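Long-range contacts in beta-gamma-crystallin (Geodia cydonium, PDB 4IAU), which is of unknown function but binds calcium and belongs to the beta/gamma-crystallin family, whose hallmark is the Greek key strand motif: residues A[22-27]-A[44-49]; A[38-43]-A[77-82]; A[112-117]-A[151-156]; A[123-128]-A[136-141]. All blocks are in the same frame, centred on the assembly; numbering follows the deposited sequence. Where two conformers were deposited one is given.

How the interactions relate
The four contacts divide between two halves of the chain. Interactions 1 and 2 adjoin in the N-terminal half: strand 38-42 is followed, after two residues, by the short helical turn 45-48, and Y47 CD2 lies 3.2 Å from R77 NH1. Interaction 4 is nested inside the loop that interaction 3 closes, and A152 N comes to 2.9 Å from E127 OE2, a probable hydrogen bond. Interaction 2 meets interaction 3 where L117 CD1 packs 3.7 Å from both V79 CG2 and I40 CD1. Interaction 3 supplies G112, S114 and D154 to the calcium ion; the side chains of R77 and L125 lie about 11 and 14 Å from that ion.

Interaction 1 (A[22-27]-A[44-49])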
loop_
_atom_site.group_PDB
_atom_site.type_symbol
_atom_site.label_atom_id
_atom_site.label_comp_id
_atom_site.label_asym_id
_atom_site.label_seq_id
_atom_site.Cartn_x
_atom_site.Cartn_y
_atom_site.Cartn_z
ATOM N N GLN A 22 7.456 -7.617 5.159
ATOM C CA GLN A 22 7.384 -8.962 5.655
ATOM C C GLN A 22 6.245 -9.706 4.986
ATOM O O GLN A 22 5.067 -9.486 5.325
ATOM C CB GLN A 22 7.208 -8.951 7.196
ATOM C CG GLN A 22 8.298 -8.157 7.891
ATOM C CD GLN A 22 9.699 -8.667 7.722
ATOM O OE1 GLN A 22 9.984 -9.863 7.774
ATOM N NE2 GLN A 22 10.645 -7.747 7.528
ATOM N N THR A 23 6.560 -10.562 4.015
ATOM C CA THR A 23 5.577 -11.304 3.276
ATOM C C THR A 23 4.943 -12.412 4.079
ATOM O O THR A 23 3.838 -12.883 3.765
ATOM C CB THR A 23 6.225 -11.985 2.004
ATOM O OG1 THR A 23 7.384 -12.739 2.476
ATOM C CG2 THR A 23 6.740 -10.996 1.037
ATOM N N ASN A 24 5.674 -12.891 5.083
ATOM C CA ASN A 24 5.215 -13.908 6.039
ATOM C C ASN A 24 5.788 -13.486 7.400
ATOM O O ASN A 24 6.793 -12.776 7.440
ATOM C CB ASN A 24 5.715 -15.293 5.711
ATOM C CG ASN A 24 5.323 -15.831 4.394
ATOM O OD1 ASN A 24 4.203 -16.328 4.198
ATOM N ND2 ASN A 24 6.255 -15.755 3.463
ATOM N N ILE A 25 5.159 -13.940 8.462
ATOM C CA ILE A 25 5.650 -13.636 9.809
ATOM C C ILE A 25 5.271 -14.838 10.658
ATOM O O ILE A 25 4.107 -15.200 10.734
ATOM C CB ILE A 25 5.132 -12.252 10.287
ATOM C CG1 ILE A 25 5.737 -11.916 11.639
ATOM C CG2 ILE A 25 3.640 -12.127 10.328
ATOM C CD1 ILE A 25 7.207 -11.624 11.558
ATOM N N THR A 26 6.230 -15.447 11.344
ATOM C CA THR A 26 5.897 -16.636 12.165
ATOM C C THR A 26 5.213 -16.251 13.470
ATOM O O THR A 26 4.247 -16.874 13.917
ATOM C CB THR A 26 7.145 -17.489 12.392
ATOM O OG1 THR A 26 7.534 -18.089 11.155
ATOM C CG2 THR A 26 6.787 -18.635 13.318
ATOM N N THR A 27 5.674 -15.172 14.073
ATOM C CA THR A 27 5.181 -14.694 15.328
ATOM C C THR A 27 3.803 -14.074 15.162
ATOM O O THR A 27 3.558 -13.382 14.185
ATOM C CB THR A 27 6.134 -13.629 15.901
ATOM O OG1 THR A 27 7.386 -14.248 16.232
ATOM C CG2 THR A 27 5.626 -13.040 17.217
ATOM N N GLN A 44 -3.844 -12.077 5.649
ATOM C CA GLN A 44 -3.220 -13.187 4.976
ATOM C C GLN A 44 -1.783 -12.865 4.625
ATOM O O GLN A 44 -1.397 -11.704 4.450
ATOM C CB GLN A 44 -3.956 -13.545 3.670
ATOM C CG GLN A 44 -5.434 -13.790 3.822
ATOM C CD GLN A 44 -6.112 -14.003 2.489
ATOM O OE1 GLN A 44 -5.877 -13.262 1.532
ATOM N NE2 GLN A 44 -6.960 -15.027 2.428
ATOM N N ALA A 45 -0.988 -13.928 4.445
ATOM C CA ALA A 45 0.381 -13.796 3.908
ATOM C C ALA A 45 0.341 -13.188 2.524
ATOM O O ALA A 45 -0.674 -13.173 1.832
ATOM C CB ALA A 45 1.051 -15.156 3.886
ATOM N N ASN A 46 1.503 -12.668 2.115
ATOM C CA ASN A 46 1.615 -12.155 0.767
ATOM C C ASN A 46 0.589 -11.069 0.490
ATOM O O ASN A 46 0.103 -10.920 -0.638
ATOM C CB ASN A 46 1.589 -13.274 -0.298
ATOM C CG ASN A 46 2.624 -14.318 0.058
ATOM O OD1 ASN A 46 3.789 -14.029 0.348
ATOM N ND2 ASN A 46 2.180 -15.559 0.104
ATOM N N TYR A 47 0.288 -10.274 1.500
ATOM C CA TYR A 47 -0.459 -9.034 1.317
ATOM C C TYR A 47 -1.830 -9.322 0.756
ATOM O O TYR A 47 -2.336 -8.656 -0.152
ATOM C CB TYR A 47 0.308 -8.002 0.504
ATOM C CG TYR A 47 1.789 -7.967 0.873
ATOM C CD1 TYR A 47 2.201 -7.739 2.171
ATOM C CD2 TYR A 47 2.768 -8.247 -0.095
ATOM C CE1 TYR A 47 3.531 -7.750 2.526
ATOM C CE2 TYR A 47 4.111 -8.252 0.256
ATOM C CZ TYR A 47 4.497 -8.000 1.582
ATOM O OH TYR A 47 5.807 -7.974 2.005
ATOM N N ASN A 48 -2.532 -10.303 1.349
ATOM C CA ASN A 48 -3.908 -10.616 0.971
ATOM C C ASN A 48 -4.028 -11.052 -0.472
ATOM O O ASN A 48 -5.054 -10.873 -1.127
ATOM C CB ASN A 48 -4.900 -9.517 1.317
ATOM C CG ASN A 48 -5.173 -9.439 2.793
ATOM O OD1 ASN A 48 -4.830 -10.329 3.577
ATOM N ND2 ASN A 48 -5.876 -8.364 3.208
ATOM N N ASP A 49 -2.981 -11.748 -0.975
ATOM C CA ASP A 49 -3.085 -12.193 -2.370
ATOM C C ASP A 49 -4.207 -13.196 -2.591
ATOM O O ASP A 49 -4.924 -13.106 -3.583
ATOM C CB ASP A 49 -1.731 -12.780 -2.829
ATOM C CG ASP A 49 -1.663 -12.942 -4.327
ATOM O OD1 ASP A 49 -1.992 -11.959 -5.061
ATOM O OD2 ASP A 49 -1.294 -14.038 -4.771
HETATM O O HOH W 1 3.443 -17.680 1.867
#
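Y47 carries its CG anti to its own carbonyl carbon, beside the backbone N (chi1 -40°), and chi2 (-57°) turns the ring toward Q22 and T23, where it crosses the T23 side chain obliquely. In the T23 conformer given, CG2 is likewise anti to the carbonyl carbon and stands 3.3 Å from Y47 OH, while Y47 CE1 lies 3.6 Å from Q22 O. The phenol oxygen is held elsewhere, by a hydrogen bond to E21 OE1.

One direct hydrogen bond ties the backbones: N46 N gives its hydrogen to T23 O at 2.9 Å, almost straight (169°) and in the carbonyl plane. Beside it A45 CB packs 3.4 Å from N24 OD1. That same oxygen accepts a hydrogen from a water at 2.8 Å, and the water in turn accepts one from N46 ND2 at 3.0 Å, so one water bridges the two asparagine side chains.

N46, Y47 and N48 all have positive phi and psi, which makes this a short left-handed helical turn; N48 OD1 closes it by accepting from Q44 N at 2.9 Å. The aromatic spacing Y42 to Y47 fits the Y/F/W-X4-Y/F/W-X-G signature of crystallin Greek keys, with D49 where glycine usually stands, and the turn is consistent with the folded hairpin that opens such a motif.

Interaction 2 (A[38-43]-A[77-82])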
loop_
_atom_site.group_PDB
_atom_site.type_symbol
_atom_site.label_atom_id
_atom_site.label_comp_id
_atom_site.label_asym_id
_atom_site.label_seq_id
_atom_site.Cartn_x
_atom_site.Cartn_y
_atom_site.Cartn_z
HETATM N N MSE A 38 4.604 4.883 6.995
HETATM C CA MSE A 38 3.233 4.421 6.903
HETATM C C MSE A 38 3.283 2.930 6.561
HETATM O O MSE A 38 4.065 2.542 5.692
HETATM C CB MSE A 38 2.469 5.161 5.816
HETATM C CG MSE A 38 2.254 6.611 6.119
HETATM SE SE MSE A 38 1.119 7.431 4.744
HETATM C CE MSE A 38 0.506 5.801 3.937
ATOM N N TRP A 39 2.476 2.129 7.232
ATOM C CA TRP A 39 2.514 0.712 7.058
ATOM C C TRP A 39 1.117 0.146 6.803
ATOM O O TRP A 39 0.136 0.663 7.307
ATOM C CB TRP A 39 3.103 0.016 8.302
ATOM C CG TRP A 39 4.557 0.292 8.511
ATOM C CD1 TRP A 39 5.124 1.468 8.914
ATOM C CD2 TRP A 39 5.631 -0.616 8.298
ATOM N NE1 TRP A 39 6.498 1.336 8.984
ATOM C CE2 TRP A 39 6.831 0.063 8.619
ATOM C CE3 TRP A 39 5.708 -1.978 7.915
ATOM C CZ2 TRP A 39 8.091 -0.565 8.533
ATOM C CZ3 TRP A 39 6.949 -2.601 7.822
ATOM C CH2 TRP A 39 8.123 -1.876 8.132
ATOM N N ILE A 40 1.063 -0.967 6.087
ATOM C CA ILE A 40 -0.183 -1.676 5.854
ATOM C C ILE A 40 0.008 -3.087 6.370
ATOM O O ILE A 40 1.037 -3.736 6.128
ATOM C CB ILE A 40 -0.614 -1.702 4.364
ATOM C CG1 ILE A 40 -0.434 -0.345 3.720
ATOM C CG2 ILE A 40 -2.059 -2.184 4.263
ATOM C CD1 ILE A 40 -0.659 -0.262 2.258
ATOM N N PHE A 41 -0.996 -3.563 7.099
ATOM C CA PHE A 41 -1.055 -4.873 7.728
ATOM C C PHE A 41 -2.172 -5.675 7.097
ATOM O O PHE A 41 -3.238 -5.119 6.801
ATOM C CB PHE A 41 -1.248 -4.770 9.242
ATOM C CG PHE A 41 -0.171 -3.897 9.887
ATOM C CD1 PHE A 41 -0.339 -2.507 9.861
ATOM C CD2 PHE A 41 0.965 -4.469 10.452
ATOM C CE1 PHE A 41 0.707 -1.739 10.356
ATOM C CE2 PHE A 41 1.996 -3.677 10.906
ATOM C CZ PHE A 41 1.850 -2.316 10.829
ATOM N N TYR A 42 -1.945 -6.994 6.929
ATOM C CA TYR A 42 -2.866 -7.831 6.206
ATOM C C TYR A 42 -3.129 -9.116 6.981
ATOM O O TYR A 42 -2.223 -9.693 7.578
ATOM C CB TYR A 42 -2.287 -8.210 4.838
ATOM C CG TYR A 42 -1.880 -7.022 3.998
ATOM C CD1 TYR A 42 -0.636 -6.441 4.140
ATOM C CD2 TYR A 42 -2.744 -6.462 3.063
ATOM C CE1 TYR A 42 -0.256 -5.344 3.399
ATOM C CE2 TYR A 42 -2.378 -5.373 2.274
ATOM C CZ TYR A 42 -1.106 -4.818 2.432
ATOM O OH TYR A 42 -0.662 -3.770 1.683
ATOM N N GLN A 43 -4.368 -9.599 6.861
ATOM C CA GLN A 43 -4.765 -10.828 7.543
ATOM C C GLN A 43 -4.128 -12.073 6.957
ATOM O O GLN A 43 -3.932 -13.068 7.679
ATOM C CB GLN A 43 -6.309 -10.898 7.489
ATOM C CG GLN A 43 -6.890 -12.098 8.170
ATOM C CD GLN A 43 -8.384 -12.025 8.239
ATOM O OE1 GLN A 43 -9.042 -11.518 7.304
ATOM N NE2 GLN A 43 -8.943 -12.516 9.316
ATOM N N ARG A 77 3.792 -4.332 5.361
ATOM C CA ARG A 77 4.830 -3.682 4.570
ATOM C C ARG A 77 4.714 -2.178 4.676
ATOM O O ARG A 77 3.619 -1.635 4.878
ATOM C CB ARG A 77 4.772 -4.114 3.084
ATOM C CG ARG A 77 3.402 -3.850 2.441
ATOM C CD ARG A 77 3.430 -4.293 0.981
ATOM N NE ARG A 77 2.089 -4.324 0.433
ATOM C CZ ARG A 77 1.787 -4.871 -0.750
ATOM N NH1 ARG A 77 2.764 -5.354 -1.525
ATOM N NH2 ARG A 77 0.544 -4.938 -1.164
ATOM N N PRO A 78 5.819 -1.467 4.484
ATOM C CA PRO A 78 5.787 -0.018 4.452
ATOM C C PRO A 78 5.285 0.466 3.096
ATOM O O PRO A 78 5.350 -0.206 2.079
ATOM C CB PRO A 78 7.260 0.363 4.683
ATOM C CG PRO A 78 8.031 -0.782 4.023
ATOM C CD PRO A 78 7.212 -1.994 4.310
ATOM N N VAL A 79 4.811 1.719 3.102
ATOM C CA VAL A 79 4.455 2.405 1.892
ATOM C C VAL A 79 5.671 3.253 1.517
ATOM O O VAL A 79 5.915 4.328 2.066
ATOM C CB VAL A 79 3.195 3.255 2.051
ATOM C CG1 VAL A 79 2.822 3.931 0.732
ATOM C CG2 VAL A 79 2.014 2.400 2.570
ATOM N N LYS A 80 6.503 2.765 0.602
ATOM C CA LYS A 80 7.832 3.326 0.444
ATOM C C LYS A 80 7.833 4.645 -0.334
ATOM O O LYS A 80 8.849 5.351 -0.347
ATOM C CB LYS A 80 8.808 2.323 -0.223
ATOM C CG LYS A 80 8.982 1.068 0.628
ATOM C CD LYS A 80 10.196 0.255 0.167
ATOM C CE LYS A 80 10.035 -0.269 -1.240
ATOM N NZ LYS A 80 8.763 -0.970 -1.548
ATOM N N THR A 81 6.705 5.032 -0.899
ATOM C CA THR A 81 6.563 6.347 -1.513
ATOM C C THR A 81 5.947 7.360 -0.590
ATOM O O THR A 81 5.644 8.473 -1.077
ATOM C CB THR A 81 5.814 6.243 -2.861
ATOM O OG1 THR A 81 4.520 5.871 -2.556
ATOM C CG2 THR A 81 6.553 5.369 -3.852
ATOM N N PHE A 82 5.808 7.064 0.685
ATOM C CA PHE A 82 5.437 8.088 1.664
ATOM C C PHE A 82 6.398 9.267 1.480
ATOM O O PHE A 82 7.633 9.063 1.489
ATOM C CB PHE A 82 5.555 7.452 3.019
ATOM C CG PHE A 82 5.340 8.417 4.172
ATOM C CD1 PHE A 82 4.190 9.132 4.311
ATOM C CD2 PHE A 82 6.303 8.623 5.106
ATOM C CE1 PHE A 82 3.979 10.022 5.367
ATOM C CE2 PHE A 82 6.137 9.451 6.222
ATOM C CZ PHE A 82 4.935 10.104 6.345
HETATM O O HOH W 2 6.577 4.463 4.856
#
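M38, R77 and V79 bury the most surface here. In the conformer given, the selenomethionine M38 crosses the F82 side chain at about a right angle: CG sits over the ring face near its rim, a CH-pi contact, and SE approaches F82 CD1 at 3.5 Å in an oblique Met-aromatic contact. V79 N donates to M38 O at 2.8 Å, and V79 CG2 packs 3.8 Å from I40 CD1. R77 exchanges two backbone bonds with I40, then extends from CG to NE, where NE donates to Y42 OH at 3.1 Å. That oxygen lies 6° out of the guanidinium plane, at its edge, the flat groups 78° apart. F94 O bonds both Y42 OH and R77 NH2, which also donates to G96 O. On the other face P78 CB lies over the centre of the W39 six-membered ring, 3.9 Å from its centroid, a CH-pi contact. Strand 38-42 joins this pairing to strand 57-61, while I40, R77 and V79 rest on strand 86-89 and W39 on strand 5-9.

Interaction 3 (A[112-117]-A[151-156]). With CA (calcium ion), chain B.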
loop_
_atom_site.group_PDB
_atom_site.type_symbol
_atom_site.label_atom_id
_atom_site.label_comp_id
_atom_site.label_asym_id
_atom_site.label_seq_id
_atom_site.Cartn_x
_atom_site.Cartn_y
_atom_site.Cartn_z
ATOM N N GLY A 112 -2.755 -5.833 -13.369
ATOM C CA GLY A 112 -4.025 -5.118 -13.302
ATOM C C GLY A 112 -4.133 -4.320 -12.008
ATOM O O GLY A 112 -4.340 -4.863 -10.912
ATOM N N VAL A 113 -3.998 -3.014 -12.109
ATOM C CA VAL A 113 -4.029 -2.133 -10.942
ATOM C C VAL A 113 -5.448 -2.036 -10.402
ATOM O O VAL A 113 -6.377 -1.748 -11.157
ATOM C CB VAL A 113 -3.535 -0.717 -11.288
ATOM C CG1 VAL A 113 -3.693 0.221 -10.097
ATOM C CG2 VAL A 113 -2.083 -0.760 -11.752
ATOM N N SER A 114 -5.607 -2.193 -9.088
ATOM C CA SER A 114 -6.885 -2.043 -8.441
ATOM C C SER A 114 -6.948 -1.091 -7.242
ATOM O O SER A 114 -8.048 -0.844 -6.770
ATOM C CB SER A 114 -7.456 -3.407 -8.019
ATOM O OG SER A 114 -7.582 -4.273 -9.139
ATOM N N SER A 115 -5.841 -0.546 -6.764
ATOM C CA SER A 115 -5.884 0.465 -5.720
ATOM C C SER A 115 -4.568 1.233 -5.724
ATOM O O SER A 115 -3.589 0.845 -6.384
ATOM C CB SER A 115 -6.192 -0.118 -4.333
ATOM O OG SER A 115 -5.183 -1.035 -3.909
ATOM N N ALA A 116 -4.539 2.357 -4.973
ATOM C CA ALA A 116 -3.350 3.194 -4.954
ATOM C C ALA A 116 -3.335 4.065 -3.707
ATOM O O ALA A 116 -4.384 4.476 -3.218
ATOM C CB ALA A 116 -3.259 4.119 -6.156
ATOM N N LEU A 117 -2.122 4.384 -3.258
ATOM C CA LEU A 117 -1.879 5.391 -2.260
ATOM C C LEU A 117 -1.026 6.481 -2.888
ATOM O O LEU A 117 0.090 6.206 -3.308
ATOM C CB LEU A 117 -1.164 4.819 -1.023
ATOM C CG LEU A 117 -2.011 3.829 -0.244
ATOM C CD1 LEU A 117 -1.161 3.112 0.816
ATOM C CD2 LEU A 117 -3.192 4.521 0.422
ATOM N N VAL A 151 -10.427 5.318 -12.952
ATOM C CA VAL A 151 -10.129 4.381 -14.026
ATOM C C VAL A 151 -10.932 3.107 -13.827
ATOM O O VAL A 151 -11.351 2.772 -12.723
ATOM C CB VAL A 151 -8.614 4.089 -14.093
ATOM C CG1 VAL A 151 -7.871 5.336 -14.543
ATOM C CG2 VAL A 151 -8.047 3.558 -12.777
ATOM N N ALA A 152 -11.079 2.378 -14.919
ATOM C CA ALA A 152 -11.671 1.049 -14.825
ATOM C C ALA A 152 -10.713 0.131 -14.062
ATOM O O ALA A 152 -9.513 0.291 -14.031
ATOM C CB ALA A 152 -11.949 0.539 -16.227
ATOM N N ASN A 153 -11.314 -0.883 -13.442
ATOM C CA ASN A 153 -10.494 -1.861 -12.757
ATOM C C ASN A 153 -9.537 -2.521 -13.748
ATOM O O ASN A 153 -9.912 -2.835 -14.891
ATOM C CB ASN A 153 -11.339 -2.923 -12.060
ATOM C CG ASN A 153 -10.533 -3.806 -11.163
ATOM O OD1 ASN A 153 -9.739 -3.278 -10.343
ATOM N ND2 ASN A 153 -10.676 -5.101 -11.268
ATOM N N ASP A 154 -8.305 -2.744 -13.324
ATOM C CA ASP A 154 -7.272 -3.416 -14.111
ATOM C C ASP A 154 -6.879 -2.642 -15.365
ATOM O O ASP A 154 -6.148 -3.217 -16.144
ATOM C CB ASP A 154 -7.660 -4.878 -14.378
ATOM C CG ASP A 154 -7.750 -5.666 -13.094
ATOM O OD1 ASP A 154 -7.137 -5.273 -12.092
ATOM O OD2 ASP A 154 -8.387 -6.767 -13.095
ATOM N N ALA A 155 -7.227 -1.427 -15.535
ATOM C CA ALA A 155 -6.992 -0.662 -16.743
ATOM C C ALA A 155 -5.893 0.364 -16.707
ATOM O O ALA A 155 -5.470 0.843 -17.773
ATOM C CB ALA A 155 -8.302 -0.005 -17.192
ATOM N N LEU A 156 -5.417 0.767 -15.538
ATOM C CA LEU A 156 -4.405 1.811 -15.474
ATOM C C LEU A 156 -3.123 1.338 -16.136
ATOM O O LEU A 156 -2.542 0.336 -15.667
ATOM C CB LEU A 156 -4.161 2.205 -14.029
ATOM C CG LEU A 156 -3.133 3.314 -13.791
ATOM C CD1 LEU A 156 -3.631 4.636 -14.369
ATOM C CD2 LEU A 156 -2.838 3.465 -12.316
HETATM CA CA CA B . -6.325 -6.085 -10.004
HETATM O O HOH W 3 -6.810 0.318 -13.005
HETATM O O HOH W 4 -3.392 -2.003 -14.758
HETATM O O HOH W 5 -5.463 -8.002 -11.051
#
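A crystallin calcium site joins G112 and S114 to D154 across this contact. The ion is bound by G112 O at 2.5 Å, S114 OG at 2.4 Å and D154 OD1 at 2.4 Å, with a water, K90 O and two further atoms completing seven ligands. D154 CG lies beside the backbone N (chi1 -64°), and chi2 (-23°) turns OD1 to the ion. S114 OG, besides binding calcium, donates its hydrogen to N153 OD1 at 2.7 Å, so N153 acts as a second-shell residue that fixes the hydroxyl. The pattern partly follows the family's N/D-N/D-X-X-S/T-S motif: G112 takes the first X, S114 and S115 the S/T-S end, and N153 and D154 the N/D pair of the partner motif. N153 and D154 are the central residues of a type II turn, and D154 N bonds V113 O at 3.1 Å. One water donates to V113 O and A152 O while accepting from L156 N. Farther in, V113 CG1 packs 4.0 Å from L156 CD2.

Interaction 4 (A[123-128]-A[136-141]); sequences WRLYEQ and TRRGPG
R124 and R137 meet through their guanidinium groups on one face of the hairpin. R124 NH1 stands over the face of the R137 guanidinium, 3.1 Å from R137 NH1, and the two planes are 82° apart. Both nitrogens are donors, so this is a close approach of like charges without a hydrogen bond. R137 NH2 forms a salt bridge with E162, which also makes a long, weak ion pair with R124 NH1; that carboxylate would offset some of the repulsion. R124 NE is held by S135 OG.

The opposite face carries L125, T136, W123 and R138. L125 CD1 lies 4.2 Å from R138 CB, the two side chains crossing at about a right angle, and R138 O sits at the edge of the W123 ring, 3.7 Å from CD1. R138 bends at chi2 (-68°), turning CD aside; farther out its NH1 donates to R137 O at 2.9 Å, from above the carbonyl plane. NE turns to A148 O.

Between these two faces the backbones set the register. L125 N bonds T136 O at 2.8 Å, T136 N returns to L125 O at 3.1 Å, and W123 and R138 exchange a second pair, with R124 and R137 as the non-hydrogen-bonded pair between them. Strand 123-126 pairs with strand 158-161 on its other side, while W123 and R138 rest on I118 of strand 115-118.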
loop_
_atom_site.group_PDB
_atom_site.type_symbol
_atom_site.label_atom_id
_atom_site.label_comp_id
_atom_site.label_asym_id
_atom_site.label_seq_id
_atom_site.Cartn_x
_atom_site.Cartn_y
_atom_site.Cartn_z
ATOM N N TRP A 123 -1.049 13.959 -10.424
ATOM C CA TRP A 123 -0.784 12.948 -11.445
ATOM C C TRP A 123 -1.943 12.891 -12.427
ATOM O O TRP A 123 -3.094 13.125 -12.059
ATOM C CB TRP A 123 -0.633 11.581 -10.766
ATOM C CG TRP A 123 0.440 11.484 -9.729
ATOM C CD1 TRP A 123 0.396 11.975 -8.439
ATOM C CD2 TRP A 123 1.723 10.881 -9.894
ATOM N NE1 TRP A 123 1.573 11.704 -7.804
ATOM C CE2 TRP A 123 2.402 11.012 -8.662
ATOM C CE3 TRP A 123 2.343 10.228 -10.951
ATOM C CZ2 TRP A 123 3.677 10.511 -8.454
ATOM C CZ3 TRP A 123 3.611 9.708 -10.736
ATOM C CH2 TRP A 123 4.266 9.844 -9.494
ATOM N N ARG A 124 -1.622 12.486 -13.641
ATOM C CA ARG A 124 -2.634 12.173 -14.653
ATOM C C ARG A 124 -2.551 10.680 -14.938
ATOM O O ARG A 124 -1.491 10.113 -15.147
ATOM C CB ARG A 124 -2.388 12.959 -15.961
ATOM C CG ARG A 124 -2.602 14.428 -15.800
ATOM C CD ARG A 124 -2.841 15.112 -17.126
ATOM N NE ARG A 124 -4.305 14.891 -17.322
ATOM C CZ ARG A 124 -5.314 15.603 -16.830
ATOM N NH1 ARG A 124 -5.139 16.693 -16.066
ATOM N NH2 ARG A 124 -6.549 15.201 -17.125
ATOM N N LEU A 125 -3.723 10.045 -14.904
ATOM C CA LEU A 125 -3.870 8.604 -14.982
ATOM C C LEU A 125 -4.515 8.237 -16.324
ATOM O O LEU A 125 -5.590 8.764 -16.653
ATOM C CB LEU A 125 -4.767 8.094 -13.860
ATOM C CG LEU A 125 -4.064 8.030 -12.479
ATOM C CD1 LEU A 125 -3.683 9.374 -11.919
ATOM C CD2 LEU A 125 -4.976 7.288 -11.520
ATOM N N TYR A 126 -3.906 7.281 -17.013
ATOM C CA TYR A 126 -4.267 6.878 -18.370
ATOM C C TYR A 126 -4.522 5.398 -18.459
ATOM O O TYR A 126 -3.877 4.580 -17.777
ATOM C CB TYR A 126 -3.119 7.216 -19.331
ATOM C CG TYR A 126 -2.729 8.635 -19.421
ATOM C CD1 TYR A 126 -1.844 9.173 -18.488
ATOM C CD2 TYR A 126 -3.165 9.472 -20.465
ATOM C CE1 TYR A 126 -1.460 10.509 -18.588
ATOM C CE2 TYR A 126 -2.781 10.794 -20.563
ATOM C CZ TYR A 126 -1.925 11.310 -19.612
ATOM O OH TYR A 126 -1.487 12.599 -19.646
ATOM N N GLU A 127 -5.443 4.995 -19.339
ATOM C CA GLU A 127 -5.805 3.608 -19.597
ATOM C C GLU A 127 -5.105 3.105 -20.889
ATOM O O GLU A 127 -5.459 2.071 -21.408
ATOM C CB GLU A 127 -7.277 3.443 -19.664
ATOM C CG GLU A 127 -7.971 3.666 -18.328
ATOM C CD GLU A 127 -9.458 3.292 -18.384
ATOM O OE1 GLU A 127 -9.950 2.787 -19.404
ATOM O OE2 GLU A 127 -10.136 3.569 -17.390
ATOM N N GLN A 128 -4.112 3.844 -21.357
ATOM C CA GLN A 128 -3.196 3.410 -22.409
ATOM C C GLN A 128 -1.791 3.667 -21.968
ATOM O O GLN A 128 -1.572 4.518 -21.085
ATOM C CB GLN A 128 -3.501 4.192 -23.705
ATOM C CG GLN A 128 -4.823 3.861 -24.312
ATOM C CD GLN A 128 -5.122 4.696 -25.528
ATOM O OE1 GLN A 128 -4.352 4.679 -26.520
ATOM N NE2 GLN A 128 -6.243 5.392 -25.428
ATOM N N THR A 136 -7.456 11.199 -16.118
ATOM C CA THR A 136 -8.005 11.788 -14.941
ATOM C C THR A 136 -6.872 12.302 -14.054
ATOM O O THR A 136 -5.813 11.727 -14.016
ATOM C CB THR A 136 -8.914 10.883 -14.089
ATOM O OG1 THR A 136 -8.200 9.662 -13.799
ATOM C CG2 THR A 136 -10.192 10.490 -14.740
ATOM N N ARG A 137 -7.114 13.380 -13.314
ATOM C CA ARG A 137 -6.154 13.939 -12.401
ATOM C C ARG A 137 -6.417 13.458 -10.989
ATOM O O ARG A 137 -7.547 13.494 -10.517
ATOM C CB ARG A 137 -6.141 15.474 -12.402
ATOM C CG ARG A 137 -5.075 16.009 -11.451
ATOM C CD ARG A 137 -5.072 17.462 -11.136
ATOM N NE ARG A 137 -4.446 18.213 -12.172
ATOM C CZ ARG A 137 -4.956 18.600 -13.340
ATOM N NH1 ARG A 137 -6.204 18.223 -13.590
ATOM N NH2 ARG A 137 -4.259 19.325 -14.222
ATOM N N ARG A 138 -5.361 13.040 -10.319
ATOM C CA ARG A 138 -5.435 12.693 -8.895
ATOM C C ARG A 138 -4.211 13.218 -8.174
ATOM O O ARG A 138 -3.075 13.109 -8.652
ATOM C CB ARG A 138 -5.584 11.194 -8.670
ATOM C CG ARG A 138 -6.893 10.581 -9.114
ATOM C CD ARG A 138 -8.072 11.048 -8.264
ATOM N NE ARG A 138 -9.325 10.407 -8.616
ATOM C CZ ARG A 138 -10.143 10.772 -9.602
ATOM N NH1 ARG A 138 -9.828 11.783 -10.362
ATOM N NH2 ARG A 138 -11.265 10.080 -9.757
ATOM N N GLY A 139 -4.463 13.754 -6.980
ATOM C CA GLY A 139 -3.420 14.167 -6.053
ATOM C C GLY A 139 -3.414 13.273 -4.837
ATOM O O GLY A 139 -3.973 12.165 -4.816
ATOM N N PRO A 140 -2.750 13.717 -3.787
ATOM C CA PRO A 140 -2.616 12.907 -2.579
ATOM C C PRO A 140 -3.945 12.399 -2.075
ATOM O O PRO A 140 -4.944 13.124 -2.024
ATOM C CB PRO A 140 -1.938 13.866 -1.605
ATOM C CG PRO A 140 -1.101 14.753 -2.470
ATOM C CD PRO A 140 -1.961 14.967 -3.713
ATOM N N GLY A 141 -3.969 11.142 -1.669
ATOM C CA GLY A 141 -5.164 10.528 -1.179
ATOM C C GLY A 141 -5.003 9.015 -1.061
ATOM O O GLY A 141 -3.998 8.407 -1.425
HETATM O O HOH W 6 -8.414 8.095 -16.741
#